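Local atomic coordinates of Pro-Pro endopeptidase (Paenibacillus alvei, PDB entry 6FPC), a protein that cleaves peptide bonds between two proline residues as a zinc-dependent secreted endopeptidase, acting on a cell-surface protein and so possibly regulating bacterial adhesion. Residues I6-L10 with L38-Y42; K9-P14 with V46-Q52; G53-N57 with W79-V85. Residue numbers count along the deposited sequence, not the author numbering.

Contact 1. Residues I6-L10 with L38-Y42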
loop_
_atom_site.group_PDB
_atom_site.type_symbol
_atom_site.label_atom_id
_atom_site.label_comp_id
_atom_site.label_asym_id
_atom_site.label_seq_id
_atom_site.Cartn_x
_atom_site.Cartn_y
_atom_site.Cartn_z
ATOM N N ILE A 6 -0.851 6.136 17.624
ATOM C CA ILE A 6 -0.003 4.981 17.326
ATOM C C ILE A 6 1.008 5.352 16.213
ATOM O O ILE A 6 2.120 4.825 16.195
ATOM C CB ILE A 6 -0.899 3.754 16.950
ATOM C CG1 ILE A 6 -0.097 2.572 16.355
ATOM C CG2 ILE A 6 -2.061 4.148 16.029
ATOM C CD1 ILE A 6 0.565 1.719 17.376
ATOM N N LEU A 7 0.642 6.298 15.332
ATOM C CA LEU A 7 1.504 6.719 14.218
ATOM C C LEU A 7 2.827 7.405 14.668
ATOM O O LEU A 7 3.821 7.352 13.937
ATOM C CB LEU A 7 0.727 7.593 13.199
ATOM C CG LEU A 7 -0.403 6.902 12.386
ATOM C CD1 LEU A 7 -0.933 7.838 11.318
ATOM C CD2 LEU A 7 0.086 5.661 11.650
ATOM N N ASP A 8 2.851 7.997 15.878
ATOM C CA ASP A 8 4.040 8.624 16.455
ATOM C C ASP A 8 5.134 7.569 16.715
ATOM O O ASP A 8 6.308 7.918 16.728
ATOM C CB ASP A 8 3.679 9.351 17.759
ATOM C CG ASP A 8 2.711 10.511 17.588
ATOM O OD1 ASP A 8 2.452 10.910 16.427
ATOM O OD2 ASP A 8 2.219 11.025 18.612
ATOM N N LYS A 9 4.763 6.291 16.915
ATOM C CA LYS A 9 5.771 5.245 17.103
ATOM C C LYS A 9 5.877 4.296 15.890
ATOM O O LYS A 9 6.972 3.809 15.602
ATOM C CB LYS A 9 5.591 4.478 18.421
ATOM C CG LYS A 9 4.265 3.773 18.605
ATOM C CD LYS A 9 4.216 3.130 19.984
ATOM C CE LYS A 9 3.016 2.236 20.094
ATOM N NZ LYS A 9 2.827 1.723 21.475
ATOM N N LEU A 10 4.758 4.058 15.176
ATOM C CA LEU A 10 4.683 3.194 13.991
ATOM C C LEU A 10 5.369 3.837 12.766
ATOM O O LEU A 10 6.055 3.139 12.003
ATOM C CB LEU A 10 3.211 2.849 13.686
ATOM C CG LEU A 10 2.887 1.919 12.508
ATOM C CD1 LEU A 10 3.339 0.482 12.773
ATOM C CD2 LEU A 10 1.400 1.872 12.247
ATOM N N LEU A 38 -3.746 -0.325 12.886
ATOM C CA LEU A 38 -2.411 0.278 13.050
ATOM C C LEU A 38 -1.706 -0.292 14.305
ATOM O O LEU A 38 -0.518 -0.632 14.241
ATOM C CB LEU A 38 -2.491 1.816 13.095
ATOM C CG LEU A 38 -2.966 2.512 11.801
ATOM C CD1 LEU A 38 -3.351 3.975 12.065
ATOM C CD2 LEU A 38 -1.912 2.426 10.700
ATOM N N ASP A 39 -2.458 -0.461 15.404
ATOM C CA ASP A 39 -1.978 -1.040 16.672
ATOM C C ASP A 39 -1.450 -2.456 16.435
ATOM O O ASP A 39 -0.324 -2.792 16.836
ATOM C CB ASP A 39 -3.108 -1.063 17.719
ATOM C CG ASP A 39 -3.480 0.289 18.317
ATOM O OD1 ASP A 39 -4.471 0.347 19.080
ATOM O OD2 ASP A 39 -2.781 1.290 18.023
ATOM N N ALA A 40 -2.254 -3.268 15.725
ATOM C CA ALA A 40 -1.926 -4.638 15.370
ATOM C C ALA A 40 -0.660 -4.677 14.513
ATOM O O ALA A 40 0.209 -5.505 14.770
ATOM C CB ALA A 40 -3.096 -5.277 14.642
ATOM N N LEU A 41 -0.512 -3.742 13.546
ATOM C CA LEU A 41 0.706 -3.667 12.723
ATOM C C LEU A 41 1.945 -3.475 13.599
ATOM O O LEU A 41 2.931 -4.202 13.442
ATOM C CB LEU A 41 0.626 -2.506 11.724
ATOM C CG LEU A 41 -0.065 -2.772 10.417
ATOM C CD1 LEU A 41 -0.156 -1.480 9.629
ATOM C CD2 LEU A 41 0.657 -3.881 9.609
ATOM N N TYR A 42 1.886 -2.501 14.522
ATOM C CA TYR A 42 2.981 -2.216 15.437
ATOM C C TYR A 42 3.345 -3.427 16.306
ATOM O O TYR A 42 4.531 -3.655 16.524
ATOM C CB TYR A 42 2.671 -1.001 16.327
ATOM C CG TYR A 42 3.879 -0.535 17.108
ATOM C CD1 TYR A 42 4.836 0.290 16.522
ATOM C CD2 TYR A 42 4.092 -0.954 18.420
ATOM C CE1 TYR A 42 5.947 0.732 17.238
ATOM C CE2 TYR A 42 5.215 -0.539 19.139
ATOM C CZ TYR A 42 6.131 0.318 18.546
ATOM O OH TYR A 42 7.241 0.733 19.234
#

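Contact 2. Residues K9-P14 with V46-Q52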
loop_
_atom_site.group_PDB
_atom_site.type_symbol
_atom_site.label_atom_id
_atom_site.label_comp_id
_atom_site.label_asym_id
_atom_site.label_seq_id
_atom_site.Cartn_x
_atom_site.Cartn_y
_atom_site.Cartn_z
ATOM N N LYS A 9 4.763 6.291 16.915
ATOM C CA LYS A 9 5.771 5.245 17.103
ATOM C C LYS A 9 5.877 4.296 15.890
ATOM O O LYS A 9 6.972 3.809 15.602
ATOM C CB LYS A 9 5.591 4.478 18.421
ATOM C CG LYS A 9 4.265 3.773 18.605
ATOM C CD LYS A 9 4.216 3.130 19.984
ATOM C CE LYS A 9 3.016 2.236 20.094
ATOM N NZ LYS A 9 2.827 1.723 21.475
ATOM N N LEU A 10 4.758 4.058 15.176
ATOM C CA LEU A 10 4.683 3.194 13.991
ATOM C C LEU A 10 5.369 3.837 12.766
ATOM O O LEU A 10 6.055 3.139 12.003
ATOM C CB LEU A 10 3.211 2.849 13.686
ATOM C CG LEU A 10 2.887 1.919 12.508
ATOM C CD1 LEU A 10 3.339 0.482 12.773
ATOM C CD2 LEU A 10 1.400 1.872 12.247
ATOM N N VAL A 11 5.170 5.162 12.574
ATOM C CA VAL A 11 5.782 5.889 11.456
ATOM C C VAL A 11 7.174 6.336 11.861
ATOM O O VAL A 11 7.320 7.049 12.854
ATOM C CB VAL A 11 4.912 7.061 10.916
ATOM C CG1 VAL A 11 5.673 7.895 9.869
ATOM C CG2 VAL A 11 3.601 6.535 10.343
ATOM N N VAL A 12 8.191 5.892 11.118
ATOM C CA VAL A 12 9.574 6.267 11.390
ATOM C C VAL A 12 10.028 7.278 10.321
ATOM O O VAL A 12 10.091 6.942 9.142
ATOM C CB VAL A 12 10.517 5.041 11.541
ATOM C CG1 VAL A 12 11.960 5.479 11.809
ATOM C CG2 VAL A 12 10.035 4.118 12.670
ATOM N N LEU A 13 10.271 8.523 10.740
ATOM C CA LEU A 13 10.712 9.602 9.851
ATOM C C LEU A 13 12.242 9.547 9.736
ATOM O O LEU A 13 12.873 8.970 10.630
ATOM C CB LEU A 13 10.223 10.985 10.368
ATOM C CG LEU A 13 8.692 11.180 10.446
ATOM C CD1 LEU A 13 8.342 12.499 11.032
ATOM C CD2 LEU A 13 8.020 11.035 9.080
ATOM N N PRO A 14 12.870 10.086 8.656
ATOM C CA PRO A 14 14.341 9.988 8.546
ATOM C C PRO A 14 15.093 10.738 9.646
ATOM O O PRO A 14 14.652 11.809 10.088
ATOM C CB PRO A 14 14.639 10.592 7.167
ATOM C CG PRO A 14 13.350 10.522 6.417
ATOM C CD PRO A 14 12.292 10.741 7.460
ATOM N N VAL A 46 6.136 -4.214 12.722
ATOM C CA VAL A 46 6.046 -3.452 11.472
ATOM C C VAL A 46 6.397 -2.011 11.777
ATOM O O VAL A 46 6.006 -1.494 12.819
ATOM C CB VAL A 46 4.665 -3.558 10.738
ATOM C CG1 VAL A 46 4.580 -2.594 9.537
ATOM C CG2 VAL A 46 4.408 -4.982 10.256
ATOM N N LYS A 47 7.153 -1.389 10.878
ATOM C CA LYS A 47 7.466 0.033 10.912
ATOM C C LYS A 47 7.121 0.601 9.545
ATOM O O LYS A 47 7.330 -0.061 8.530
ATOM C CB LYS A 47 8.941 0.322 11.290
ATOM C CG LYS A 47 9.289 0.091 12.782
ATOM C CD LYS A 47 8.478 0.945 13.778
ATOM C CE LYS A 47 9.073 0.959 15.182
ATOM N NZ LYS A 47 9.276 -0.414 15.739
ATOM N N ILE A 48 6.516 1.775 9.523
ATOM C CA ILE A 48 6.208 2.478 8.275
ATOM C C ILE A 48 7.272 3.557 8.164
ATOM O O ILE A 48 7.223 4.570 8.867
ATOM C CB ILE A 48 4.775 3.055 8.193
ATOM C CG1 ILE A 48 3.702 1.968 8.348
ATOM C CG2 ILE A 48 4.594 3.883 6.891
ATOM C CD1 ILE A 48 2.325 2.537 8.708
ATOM N N LYS A 49 8.260 3.315 7.307
ATOM C CA LYS A 49 9.366 4.247 7.128
ATOM C C LYS A 49 9.142 5.154 5.921
ATOM O O LYS A 49 9.053 4.670 4.789
ATOM C CB LYS A 49 10.700 3.486 7.014
ATOM C CG LYS A 49 11.087 2.789 8.311
ATOM C CD LYS A 49 12.472 2.187 8.264
ATOM C CE LYS A 49 12.768 1.426 9.542
ATOM N NZ LYS A 49 14.104 0.793 9.500
ATOM N N LEU A 50 9.037 6.466 6.170
ATOM C CA LEU A 50 8.885 7.457 5.100
ATOM C C LEU A 50 10.296 7.923 4.822
ATOM O O LEU A 50 11.000 8.346 5.742
ATOM C CB LEU A 50 7.974 8.618 5.539
ATOM C CG LEU A 50 6.587 8.240 6.081
ATOM C CD1 LEU A 50 5.799 9.470 6.434
ATOM C CD2 LEU A 50 5.819 7.297 5.130
ATOM N N THR A 51 10.755 7.732 3.587
ATOM C CA THR A 51 12.146 8.000 3.228
ATOM C C THR A 51 12.320 9.246 2.388
ATOM O O THR A 51 11.501 9.520 1.518
ATOM C CB THR A 51 12.754 6.752 2.542
ATOM O OG1 THR A 51 12.225 6.606 1.215
ATOM C CG2 THR A 51 12.488 5.456 3.328
ATOM N N GLN A 52 13.401 10.000 2.627
ATOM C CA GLN A 52 13.649 11.180 1.812
ATOM C C GLN A 52 14.311 10.791 0.487
ATOM O O GLN A 52 14.028 11.412 -0.524
ATOM C CB GLN A 52 14.410 12.290 2.564
ATOM C CG GLN A 52 14.471 13.616 1.794
ATOM C CD GLN A 52 13.136 14.261 1.464
ATOM O OE1 GLN A 52 12.174 14.249 2.246
ATOM N NE2 GLN A 52 13.052 14.858 0.289
HETATM O O HOH W 1 12.303 6.729 7.491
#

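Contact 3. Residues G53-N57 with W79-V85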
loop_
_atom_site.group_PDB
_atom_site.type_symbol
_atom_site.label_atom_id
_atom_site.label_comp_id
_atom_site.label_asym_id
_atom_site.label_seq_id
_atom_site.Cartn_x
_atom_site.Cartn_y
_atom_site.Cartn_z
ATOM N N GLY A 53 15.133 9.752 0.473
ATOM C CA GLY A 53 15.705 9.295 -0.793
ATOM C C GLY A 53 15.055 8.027 -1.318
ATOM O O GLY A 53 13.964 7.638 -0.875
ATOM N N ALA A 54 15.747 7.340 -2.241
ATOM C CA ALA A 54 15.281 6.048 -2.758
ATOM C C ALA A 54 15.147 5.096 -1.589
ATOM O O ALA A 54 15.954 5.146 -0.641
ATOM C CB ALA A 54 16.264 5.491 -3.775
ATOM N N ILE A 55 14.092 4.260 -1.620
ATOM C CA ILE A 55 13.816 3.294 -0.550
ATOM C C ILE A 55 15.003 2.365 -0.301
ATOM O O ILE A 55 15.217 1.945 0.842
ATOM C CB ILE A 55 12.489 2.510 -0.757
ATOM C CG1 ILE A 55 12.547 1.563 -1.979
ATOM C CG2 ILE A 55 11.312 3.480 -0.824
ATOM C CD1 ILE A 55 11.313 0.601 -2.089
ATOM N N THR A 56 15.810 2.111 -1.350
ATOM C CA THR A 56 16.974 1.245 -1.281
ATOM C C THR A 56 18.099 1.895 -0.457
ATOM O O THR A 56 18.993 1.175 -0.064
ATOM C CB THR A 56 17.422 0.747 -2.656
ATOM O OG1 THR A 56 17.534 1.843 -3.566
ATOM C CG2 THR A 56 16.489 -0.375 -3.232
ATOM N N ASN A 57 18.013 3.218 -0.130
ATOM C CA ASN A 57 18.994 3.893 0.735
ATOM C C ASN A 57 18.801 3.460 2.180
ATOM O O ASN A 57 19.712 3.666 2.980
ATOM C CB ASN A 57 18.930 5.431 0.628
ATOM C CG ASN A 57 19.418 6.016 -0.676
ATOM O OD1 ASN A 57 20.114 5.375 -1.474
ATOM N ND2 ASN A 57 19.068 7.271 -0.906
ATOM N N TRP A 79 15.138 -2.050 -8.345
ATOM C CA TRP A 79 14.431 -1.691 -7.108
ATOM C C TRP A 79 14.716 -0.229 -6.653
ATOM O O TRP A 79 13.901 0.393 -5.973
ATOM C CB TRP A 79 14.767 -2.684 -6.005
ATOM C CG TRP A 79 13.995 -3.967 -6.095
ATOM C CD1 TRP A 79 14.443 -5.157 -6.576
ATOM C CD2 TRP A 79 12.612 -4.168 -5.749
ATOM N NE1 TRP A 79 13.439 -6.099 -6.531
ATOM C CE2 TRP A 79 12.293 -5.510 -6.061
ATOM C CE3 TRP A 79 11.589 -3.317 -5.290
ATOM C CZ2 TRP A 79 11.010 -6.050 -5.852
ATOM C CZ3 TRP A 79 10.329 -3.855 -5.043
ATOM C CH2 TRP A 79 10.027 -5.189 -5.401
ATOM N N ASP A 80 15.852 0.313 -7.066
ATOM C CA ASP A 80 16.257 1.701 -6.789
ATOM C C ASP A 80 15.202 2.686 -7.310
ATOM O O ASP A 80 15.044 3.754 -6.742
ATOM C CB ASP A 80 17.589 1.998 -7.489
ATOM C CG ASP A 80 18.655 0.976 -7.174
ATOM O OD1 ASP A 80 19.440 1.215 -6.246
ATOM O OD2 ASP A 80 18.685 -0.082 -7.848
ATOM N N ASP A 81 14.485 2.323 -8.379
ATOM C CA ASP A 81 13.448 3.159 -9.033
ATOM C C ASP A 81 12.067 3.013 -8.420
ATOM O O ASP A 81 11.158 3.747 -8.812
ATOM C CB ASP A 81 13.301 2.733 -10.492
ATOM C CG ASP A 81 14.572 2.846 -11.306
ATOM O OD1 ASP A 81 15.312 3.844 -11.118
ATOM O OD2 ASP A 81 14.841 1.927 -12.112
ATOM N N VAL A 82 11.876 2.004 -7.568
ATOM C CA VAL A 82 10.569 1.665 -7.011
ATOM C C VAL A 82 10.266 2.578 -5.789
ATOM O O VAL A 82 11.040 2.582 -4.841
ATOM C CB VAL A 82 10.450 0.147 -6.691
ATOM C CG1 VAL A 82 9.093 -0.172 -6.053
ATOM C CG2 VAL A 82 10.659 -0.710 -7.951
ATOM N N PRO A 83 9.148 3.343 -5.808
ATOM C CA PRO A 83 8.913 4.325 -4.734
ATOM C C PRO A 83 8.364 3.771 -3.413
ATOM O O PRO A 83 8.341 4.490 -2.418
ATOM C CB PRO A 83 7.934 5.318 -5.380
ATOM C CG PRO A 83 7.128 4.457 -6.355
ATOM C CD PRO A 83 8.151 3.472 -6.898
ATOM N N GLY A 84 7.906 2.531 -3.411
ATOM C CA GLY A 84 7.367 1.941 -2.190
ATOM C C GLY A 84 7.429 0.424 -2.214
ATOM O O GLY A 84 7.348 -0.173 -3.286
ATOM N N VAL A 85 7.561 -0.203 -1.047
ATOM C CA VAL A 85 7.594 -1.672 -0.920
ATOM C C VAL A 85 7.022 -2.084 0.437
ATOM O O VAL A 85 7.046 -1.289 1.387
ATOM C CB VAL A 85 9.014 -2.277 -1.183
ATOM C CG1 VAL A 85 9.891 -2.244 0.076
ATOM C CG2 VAL A 85 8.914 -3.709 -1.744
HETATM O O HOH W 2 13.003 4.265 -4.443
HETATM O O HOH W 3 19.733 3.431 -4.698
#

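Contact 1. Residues I6-L10 with L38-Y42
Three side chains with chi1 t, those of Ile6, Leu10 and Tyr42, shape this contact. Tyr42 (chi1 -170°) extends from helix 35-43 toward the short helix 7-10. The Lys9 side chain leaves the backbone with chi1 p and is then extended, with chi2 to chi4 all t. This lays its aliphatic part over one face of the Tyr42 ring: Lys9 CE sits 3.8 Å from the Tyr42 ring centroid and 18° off the ring normal, a CH-pi contact. Ile6 (chi1 t, chi2 p) enters from the start of its segment. Its CD1 lies 3.6 Å from Tyr42 CB, and its CG2 packs 3.8 Å from Leu38 CB. The contact thus joins the N-terminal helical turn to helix 35-43 by side-chain packing, in the ATLF-like fold of this M34 peptidase, where it is partly buried. On its inner side, Leu41 of the same helix touches helix 108-121, which carries the zinc ligands His111 and His115. Leu10, with chi1 t and chi2 p, spreads its two methyls over different neighbours. Leu10 CD2 meets Leu38 CD2 at 3.7 Å, while its CD1 lies 3.9 Å from Tyr42 CB and 4.2 Å from Leu41 CB. Leu38 (m, t) also reaches Leu7 (m, t), with 3.9 Å between Leu38 CD1 and Leu7 CD2; Leu7 also packs on Lys27 and Leu30 of helix 20-30. The Asp39 CA-to-CB bond points away, yet its carboxylate swings back, leaving OD2 3.3 Å from Ile6 CB.

Contact 2. Residues K9-P14 with V46-Q52
Leu10, Val11, Ile48 and Leu50 form the apolar centre. Leu10 CD2 packs 3.7 Å from Ile48 CD1. Val11 CG1 lies 3.8 Å from Leu50 CD1, and Leu13 CD2 meets the same Leu50 CD1 at 3.8 Å. Val11 and Ile48 share one face of the sheet, where helix 20-30 covers them through Leu30; Met26 of that helix touches Leu50. Next comes the backbone. Val11 is the first residue to leave helical geometry after helix 7-10, and the chain passes directly into a short strand. Parallel bridges pair Val11 with Ile48 and Val12 with Lys49, each at 4.7 Å between CA atoms. Three hydrogen bonds join the two segments: Ile48 N to Leu10 O of the last helical residue (2.9 Å), Val12 N to Ile48 O (2.8 Å) and Leu50 N to Val12 O (3.2 Å). Pro14 has no amide hydrogen to continue the ladder. Instead its CD lies 3.2 Å from Leu50 O, and a water donates to Val12 O (2.8 Å) and Leu50 O (2.7 Å), bridging the strands as they separate. On the other face, Val12 CG2 rests 3.7 Å from Lys47 CD, and Val12 CB lies 4.0 Å from Lys49 CG. The Lys49 amine leads away to a salt bridge with Glu60, while Gln52 OE1 accepts from the backbone of Asn19. Adjacent parallel strands 11-12 and 47-51, joined through helices 20-30 and 35-43, make a beta-alpha-beta crossover at the edge of the four-stranded mixed sheet, with the Ile48 side chain about 7 Å from that of Glu112, the predicted proton acceptor.

Contact 3. Residues G53-N57 with W79-V85
Trp79 opens the second segment in a 3-10 turn. Its CB lies 4.0 Å from Thr56 CG2, and its indole leads away. Asp80 is next. Its backbone O sits 3.6 Å from Ala54 CB. One water accepts from Ile55 N (3.0 Å) and donates to Asp80 O (3.1 Å) and Val82 O (2.6 Å). A second water donates to Asp80 OD1 (2.7 Å) and lies 2.9 Å from Thr56 OG1. Asp80 OD2 is held by Thr78 and the Gly66 amide. Val82 N donates a hydrogen bond to Trp79 O (3.0 Å), closing the turn. Val82 O then approaches Ile55 CG1 at 3.4 Å, and Pro83 O lies 3.5 Å from Ile55 CG2. At the end, Ile55 CD1 reaches Gly84 C at 3.9 Å and Val85 CB at 3.8 Å, where strand 84-86 begins. Residues 86-89, crucial for substrate specificity, follow directly. Gly84 also touches the zinc-binding HExxH motif, whose Glu112 is the predicted proton acceptor. One water thus serves backbone atoms beside Ile55, and a second links the Thr56 and Asp80 side chains. This chemistry implies that Ile55 fills a pocket lined mainly by main-chain atoms, with water carrying polar links between the segments.

Overall arrangement
Contacts 1 and 2 start from the same chain region and share Lys9 and Leu10. Helix 7-10 serves both: it packs on helix 35-43 in contact 1 and runs into the sheet edge in contact 2. They touch directly, with Tyr42 CE1 3.7 Å from Lys47 CE. Contact 3 stands apart from contact 1, with nearest atoms about 11 Å apart. It adjoins contact 2 in sequence and reaches the same sheet at the opposite outermost strand. All three are partly buried. Exposed residues take part in contacts 1 and 2, but not in contact 3. Contact 1 is mainly side-chain packing; contact 2 adds a backbone ladder and one water; contact 3 combines Ile55 packing with two waters.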